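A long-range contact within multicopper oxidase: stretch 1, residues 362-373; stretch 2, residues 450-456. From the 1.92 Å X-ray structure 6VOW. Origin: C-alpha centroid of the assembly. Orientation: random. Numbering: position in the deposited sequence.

Stretch 1 (362-373) CAERPIATLKKG
Stretch 2 450-456: MAAIEVA

How does stretch 1 approach its partner before any pairing begins? Arg 365 to Ile 367 form a loop, and Cys 362, Glu 364 and Arg 365 make no contact with stretch 2. Ala 363, at phi/psi -77/-3, brings its CA to 4.4 Å from Ala 452 CB. Pro 366 (-79/130, C-gamma endo) points its CB toward stretch 2, which is extended from Met 450 to Val 455, and sets its CA 5.0 Å from the CA of Ala 452. Its CG lies 3.9 Å from Glu 454 OE1.

What happens at Ile 367, where the chain turns into the strand? Phi/psi of -53/-35 break the extended course, and Ile 367 N reaches Ala 452 O at 2.9 Å; the N-H...O angle of 118° makes this hydrogen bond weak. With chi1 t and chi2 p, the side chain rests its CG2 3.7 Å from Ala 451 CB and 4.2 Å from Ile 453 CG1, an apolar patch beside the first polar link.

How are the two strands aligned from Ala 368 to Leu 370? They run parallel, their axes 26° apart in direction and 4.6 Å apart at closest approach. Ala 368 (-147/161) pairs with Ile 453, Thr 369 (-131/103) with Glu 454, and Leu 370 (-94/146) with Val 455, at CA-CA distances of 4.9, 4.6 and 4.8 Å. Glu 454 serves both flanks of Thr 369: its N donates to Ala 368 O at 2.7 Å, and its O accepts from Leu 370 N at 2.6 Å.

Which side chains share a face of this sheet? Thr 369 (chi1 m) and Glu 454 (chi1 and chi2 t) lie on one, with Thr 369 OG1 4.1 Å from Glu 454 CB. Ala 368, Leu 370, Ile 453 and Val 455 occupy the other, and all four are buried. Leu 370 (m, t) places CD1 3.6 Å from CG2 of Ile 453 (m, t) and 4.5 Å from CG2 of Val 455 (chi1 t), so its tip packs against both neighbours.

Does the pairing stop with the strand? Backbone hydrogen bonds continue: Ala 456 N donates to Leu 370 O at 2.8 Å, and Lys 372 N to Ala 456 O at 2.6 Å. Lys 371 (-81/135) points away between these links. Lys 372 (-61/128, chi1 and chi2 t) holds its CA 4.0 Å from Val 455 CG1 while its side-chain end leads away.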

ATOM      1  N   CYS A 362     -20.762  -2.616  11.968  1.00 73.01           N
ATOM      2  CA  CYS A 362     -20.202  -2.194  13.277  1.00 79.31           C
ATOM      3  C   CYS A 362     -19.149  -1.043  13.199  1.00 67.88           C
ATOM      4  O   CYS A 362     -18.316  -0.824  14.103  1.00 55.22           O
ATOM      5  CB  CYS A 362     -19.566  -3.430  13.994  1.00 90.89           C
ATOM      6  SG  CYS A 362     -18.209  -4.413  13.190  1.00 80.41           S
ATOM      7  N   ALA A 363     -19.192  -0.284  12.106  1.00 69.75           N
ATOM      8  CA  ALA A 363     -18.490   0.997  12.029  1.00 73.78           C
ATOM      9  C   ALA A 363     -19.238   2.142  12.819  1.00 64.73           C
ATOM     10  O   ALA A 363     -18.734   3.264  12.964  1.00 71.85           O
ATOM     11  CB  ALA A 363     -18.254   1.352  10.556  1.00 71.18           C
ATOM     12  N   GLU A 364     -20.408   1.820  13.378  1.00 70.80           N
ATOM     13  CA  GLU A 364     -21.187   2.717  14.252  1.00 70.54           C
ATOM     14  C   GLU A 364     -20.708   2.757  15.726  1.00 71.07           C
ATOM     15  O   GLU A 364     -21.100   3.642  16.467  1.00 68.66           O
ATOM     16  CB  GLU A 364     -22.678   2.324  14.167  1.00 72.72           C
ATOM     17  CG  GLU A 364     -23.196   2.229  12.722  1.00 76.07           C
ATOM     18  CD  GLU A 364     -24.699   2.171  12.622  1.00 83.48           C
ATOM     19  OE1 GLU A 364     -25.245   1.085  12.857  1.00 97.00           O
ATOM     20  OE2 GLU A 364     -25.336   3.190  12.274  1.00 87.35           O
ATOM     21  N   ARG A 365     -19.870   1.815  16.166  1.00 77.04           N
ATOM     22  CA  ARG A 365     -19.412   1.819  17.565  1.00 70.16           C
ATOM     23  C   ARG A 365     -17.923   2.017  17.570  1.00 70.23           C
ATOM     24  O   ARG A 365     -17.194   1.076  17.754  1.00 61.01           O
ATOM     25  CB  ARG A 365     -19.798   0.531  18.228  1.00 68.91           C
ATOM     26  CG  ARG A 365     -21.326   0.416  18.291  1.00 94.59           C
ATOM     27  CD  ARG A 365     -21.844  -0.957  18.666  1.00 96.38           C
ATOM     28  NE  ARG A 365     -21.238  -2.054  17.895  1.00 99.54           N
ATOM     29  CZ  ARG A 365     -20.132  -2.725  18.242  1.00100.59           C
ATOM     30  NH1 ARG A 365     -19.460  -2.400  19.356  1.00 91.47           N
ATOM     31  NH2 ARG A 365     -19.682  -3.717  17.463  1.00 92.72           N
ATOM     32  N   PRO A 366     -17.459   3.262  17.386  1.00 83.74           N
ATOM     33  CA  PRO A 366     -16.065   3.515  17.009  1.00 66.16           C
ATOM     34  C   PRO A 366     -15.094   3.409  18.202  1.00 66.80           C
ATOM     35  O   PRO A 366     -15.342   4.036  19.261  1.00 62.78           O
ATOM     36  CB  PRO A 366     -16.128   4.965  16.533  1.00 79.70           C
ATOM     37  CG  PRO A 366     -17.167   5.590  17.430  1.00 81.72           C
ATOM     38  CD  PRO A 366     -18.081   4.481  17.930  1.00 78.40           C
ATOM     39  N   ILE A 367     -14.004   2.645  18.031  1.00 48.96           N
ATOM     40  CA  ILE A 367     -13.004   2.389  19.134  1.00 54.45           C
ATOM     41  C   ILE A 367     -12.501   3.707  19.742  1.00 62.53           C
ATOM     42  O   ILE A 367     -12.260   3.767  20.955  1.00 67.55           O
ATOM     43  CB  ILE A 367     -11.824   1.468  18.699  1.00 56.38           C
ATOM     44  CG1 ILE A 367     -11.175   0.735  19.904  1.00 72.96           C
ATOM     45  CG2 ILE A 367     -10.740   2.237  17.927  1.00 66.41           C
ATOM     46  CD1 ILE A 367     -11.918  -0.518  20.413  1.00 83.21           C
ATOM     47  N   ALA A 368     -12.366   4.754  18.913  1.00 70.02           N
ATOM     48  CA  ALA A 368     -12.123   6.117  19.418  1.00 61.22           C
ATOM     49  C   ALA A 368     -12.751   7.206  18.558  1.00 75.63           C
ATOM     50  O   ALA A 368     -13.045   7.019  17.344  1.00 72.83           O
ATOM     51  CB  ALA A 368     -10.630   6.384  19.560  1.00 60.92           C
ATOM     52  N   THR A 369     -12.884   8.366  19.209  1.00 74.53           N
ATOM     53  CA  THR A 369     -13.563   9.538  18.687  1.00 64.88           C
ATOM     54  C   THR A 369     -12.642  10.756  18.882  1.00 69.71           C
ATOM     55  O   THR A 369     -12.471  11.244  20.006  1.00 73.52           O
ATOM     56  CB  THR A 369     -14.934   9.684  19.381  1.00 61.86           C
ATOM     57  OG1 THR A 369     -15.657   8.478  19.167  1.00 64.97           O
ATOM     58  CG2 THR A 369     -15.759  10.815  18.806  1.00 65.69           C
ATOM     59  N   LEU A 370     -12.002  11.192  17.782  1.00 55.54           N
ATOM     60  CA  LEU A 370     -11.055  12.296  17.777  1.00 57.42           C
ATOM     61  C   LEU A 370     -11.756  13.592  17.421  1.00 54.84           C
ATOM     62  O   LEU A 370     -12.684  13.610  16.625  1.00 53.72           O
ATOM     63  CB  LEU A 370      -9.940  12.058  16.742  1.00 55.69           C
ATOM     64  CG  LEU A 370      -9.180  10.746  16.846  1.00 54.62           C
ATOM     65  CD1 LEU A 370      -8.164  10.685  15.759  1.00 49.51           C
ATOM     66  CD2 LEU A 370      -8.514  10.515  18.214  1.00 57.40           C
ATOM     67  N   LYS A 371     -11.291  14.675  18.016  1.00 50.18           N
ATOM     68  CA  LYS A 371     -11.768  16.012  17.676  1.00 62.25           C
ATOM     69  C   LYS A 371     -11.073  16.521  16.408  1.00 62.35           C
ATOM     70  O   LYS A 371      -9.865  16.403  16.287  1.00 60.61           O
ATOM     71  CB  LYS A 371     -11.530  16.948  18.866  1.00 70.85           C
ATOM     72  CG  LYS A 371     -12.476  16.646  20.026  1.00 82.38           C
ATOM     73  CD  LYS A 371     -12.041  17.253  21.361  1.00 95.04           C
ATOM     74  CE  LYS A 371     -12.613  16.477  22.555  1.00 99.66           C
ATOM     75  NZ  LYS A 371     -12.837  17.362  23.745  1.00 92.34           N
ATOM     76  N   LYS A 372     -11.845  17.102  15.486  1.00 57.45           N
ATOM     77  CA  LYS A 372     -11.321  17.599  14.227  1.00 55.85           C
ATOM     78  C   LYS A 372     -10.304  18.680  14.503  1.00 57.14           C
ATOM     79  O   LYS A 372     -10.555  19.575  15.309  1.00 57.01           O
ATOM     80  CB  LYS A 372     -12.449  18.087  13.290  1.00 66.88           C
ATOM     81  CG  LYS A 372     -12.028  18.465  11.851  1.00 67.35           C
ATOM     82  CD  LYS A 372     -13.176  19.083  11.023  1.00 75.73           C
ATOM     83  CE  LYS A 372     -12.736  20.138   9.998  1.00 85.46           C
ATOM     84  NZ  LYS A 372     -12.489  19.638   8.605  1.00 70.79           N
ATOM     85  N   GLY A 373      -9.119  18.547  13.912  1.00 51.57           N
ATOM     86  CA  GLY A 373      -8.027  19.492  14.178  1.00 51.48           C
ATOM     87  C   GLY A 373      -7.259  19.156  15.432  1.00 40.08           C
ATOM     88  O   GLY A 373      -6.290  19.790  15.732  1.00 48.31           O
ATOM     89  N   MET A 450      -9.271  -4.880  13.103  1.00 44.85           N
ATOM     90  CA  MET A 450      -9.741  -3.677  12.502  1.00 48.71           C
ATOM     91  C   MET A 450     -10.596  -2.943  13.496  1.00 57.54           C
ATOM     92  O   MET A 450     -11.294  -3.547  14.337  1.00 53.52           O
ATOM     93  CB  MET A 450     -10.480  -3.944  11.219  1.00 44.83           C
ATOM     94  CG  MET A 450     -11.206  -2.765  10.617  1.00 55.44           C
ATOM     95  SD  MET A 450     -11.361  -2.917   8.830  1.00 62.56           S
ATOM     96  CE  MET A 450     -12.698  -4.075   8.528  1.00 68.99           C
ATOM     97  N   ALA A 451     -10.496  -1.636  13.431  1.00 56.48           N
ATOM     98  CA  ALA A 451     -11.363  -0.814  14.190  1.00 49.79           C
ATOM     99  C   ALA A 451     -11.667   0.421  13.380  1.00 51.44           C
ATOM    100  O   ALA A 451     -11.184   0.609  12.261  1.00 52.41           O
ATOM    101  CB  ALA A 451     -10.690  -0.473  15.473  1.00 55.05           C
ATOM    102  N   ALA A 452     -12.526   1.238  13.930  1.00 53.91           N
ATOM    103  CA  ALA A 452     -12.920   2.458  13.302  1.00 51.50           C
ATOM    104  C   ALA A 452     -12.644   3.606  14.290  1.00 53.85           C
ATOM    105  O   ALA A 452     -12.901   3.494  15.502  1.00 55.70           O
ATOM    106  CB  ALA A 452     -14.386   2.380  12.916  1.00 51.61           C
ATOM    107  N   ILE A 453     -12.047   4.677  13.765  1.00 56.73           N
ATOM    108  CA  ILE A 453     -11.739   5.889  14.537  1.00 48.85           C
ATOM    109  C   ILE A 453     -12.566   6.994  13.924  1.00 56.56           C
ATOM    110  O   ILE A 453     -12.367   7.335  12.738  1.00 66.21           O
ATOM    111  CB  ILE A 453     -10.265   6.249  14.448  1.00 56.48           C
ATOM    112  CG1 ILE A 453      -9.440   5.187  15.198  1.00 51.09           C
ATOM    113  CG2 ILE A 453     -10.039   7.666  14.983  1.00 56.57           C
ATOM    114  CD1 ILE A 453      -8.014   5.166  14.789  1.00 62.89           C
ATOM    115  N   GLU A 454     -13.491   7.539  14.720  1.00 50.74           N
ATOM    116  CA  GLU A 454     -14.349   8.649  14.281  1.00 54.19           C
ATOM    117  C   GLU A 454     -13.593   9.978  14.496  1.00 56.10           C
ATOM    118  O   GLU A 454     -13.094  10.232  15.619  1.00 47.71           O
ATOM    119  CB  GLU A 454     -15.684   8.652  15.039  1.00 55.83           C
ATOM    120  CG  GLU A 454     -16.650   9.716  14.516  1.00 70.36           C
ATOM    121  CD  GLU A 454     -18.013   9.714  15.151  1.00 70.20           C
ATOM    122  OE1 GLU A 454     -18.518   8.625  15.478  1.00 68.96           O
ATOM    123  OE2 GLU A 454     -18.596  10.807  15.275  1.00 93.19           O
ATOM    124  N   VAL A 455     -13.433  10.737  13.408  1.00 40.33           N
ATOM    125  CA  VAL A 455     -13.018  12.148  13.406  1.00 49.41           C
ATOM    126  C   VAL A 455     -14.303  12.940  13.200  1.00 50.50           C
ATOM    127  O   VAL A 455     -14.757  13.162  12.086  1.00 55.26           O
ATOM    128  CB  VAL A 455     -12.029  12.527  12.272  1.00 52.04           C
ATOM    129  CG1 VAL A 455     -11.510  13.979  12.448  1.00 53.94           C
ATOM    130  CG2 VAL A 455     -10.827  11.643  12.296  1.00 61.87           C
ATOM    131  N   ALA A 456     -14.577  14.214  14.601  1.00 48.62           N
ATOM    132  CA  ALA A 456     -15.678  15.164  14.481  1.00 51.52           C
ATOM    133  C   ALA A 456     -15.537  16.347  15.409  1.00 58.18           C
ATOM    134  O   ALA A 456     -14.476  16.940  15.457  1.00 64.70           O
ATOM    135  CB  ALA A 456     -17.025  14.483  14.669  1.00 64.32           C
TER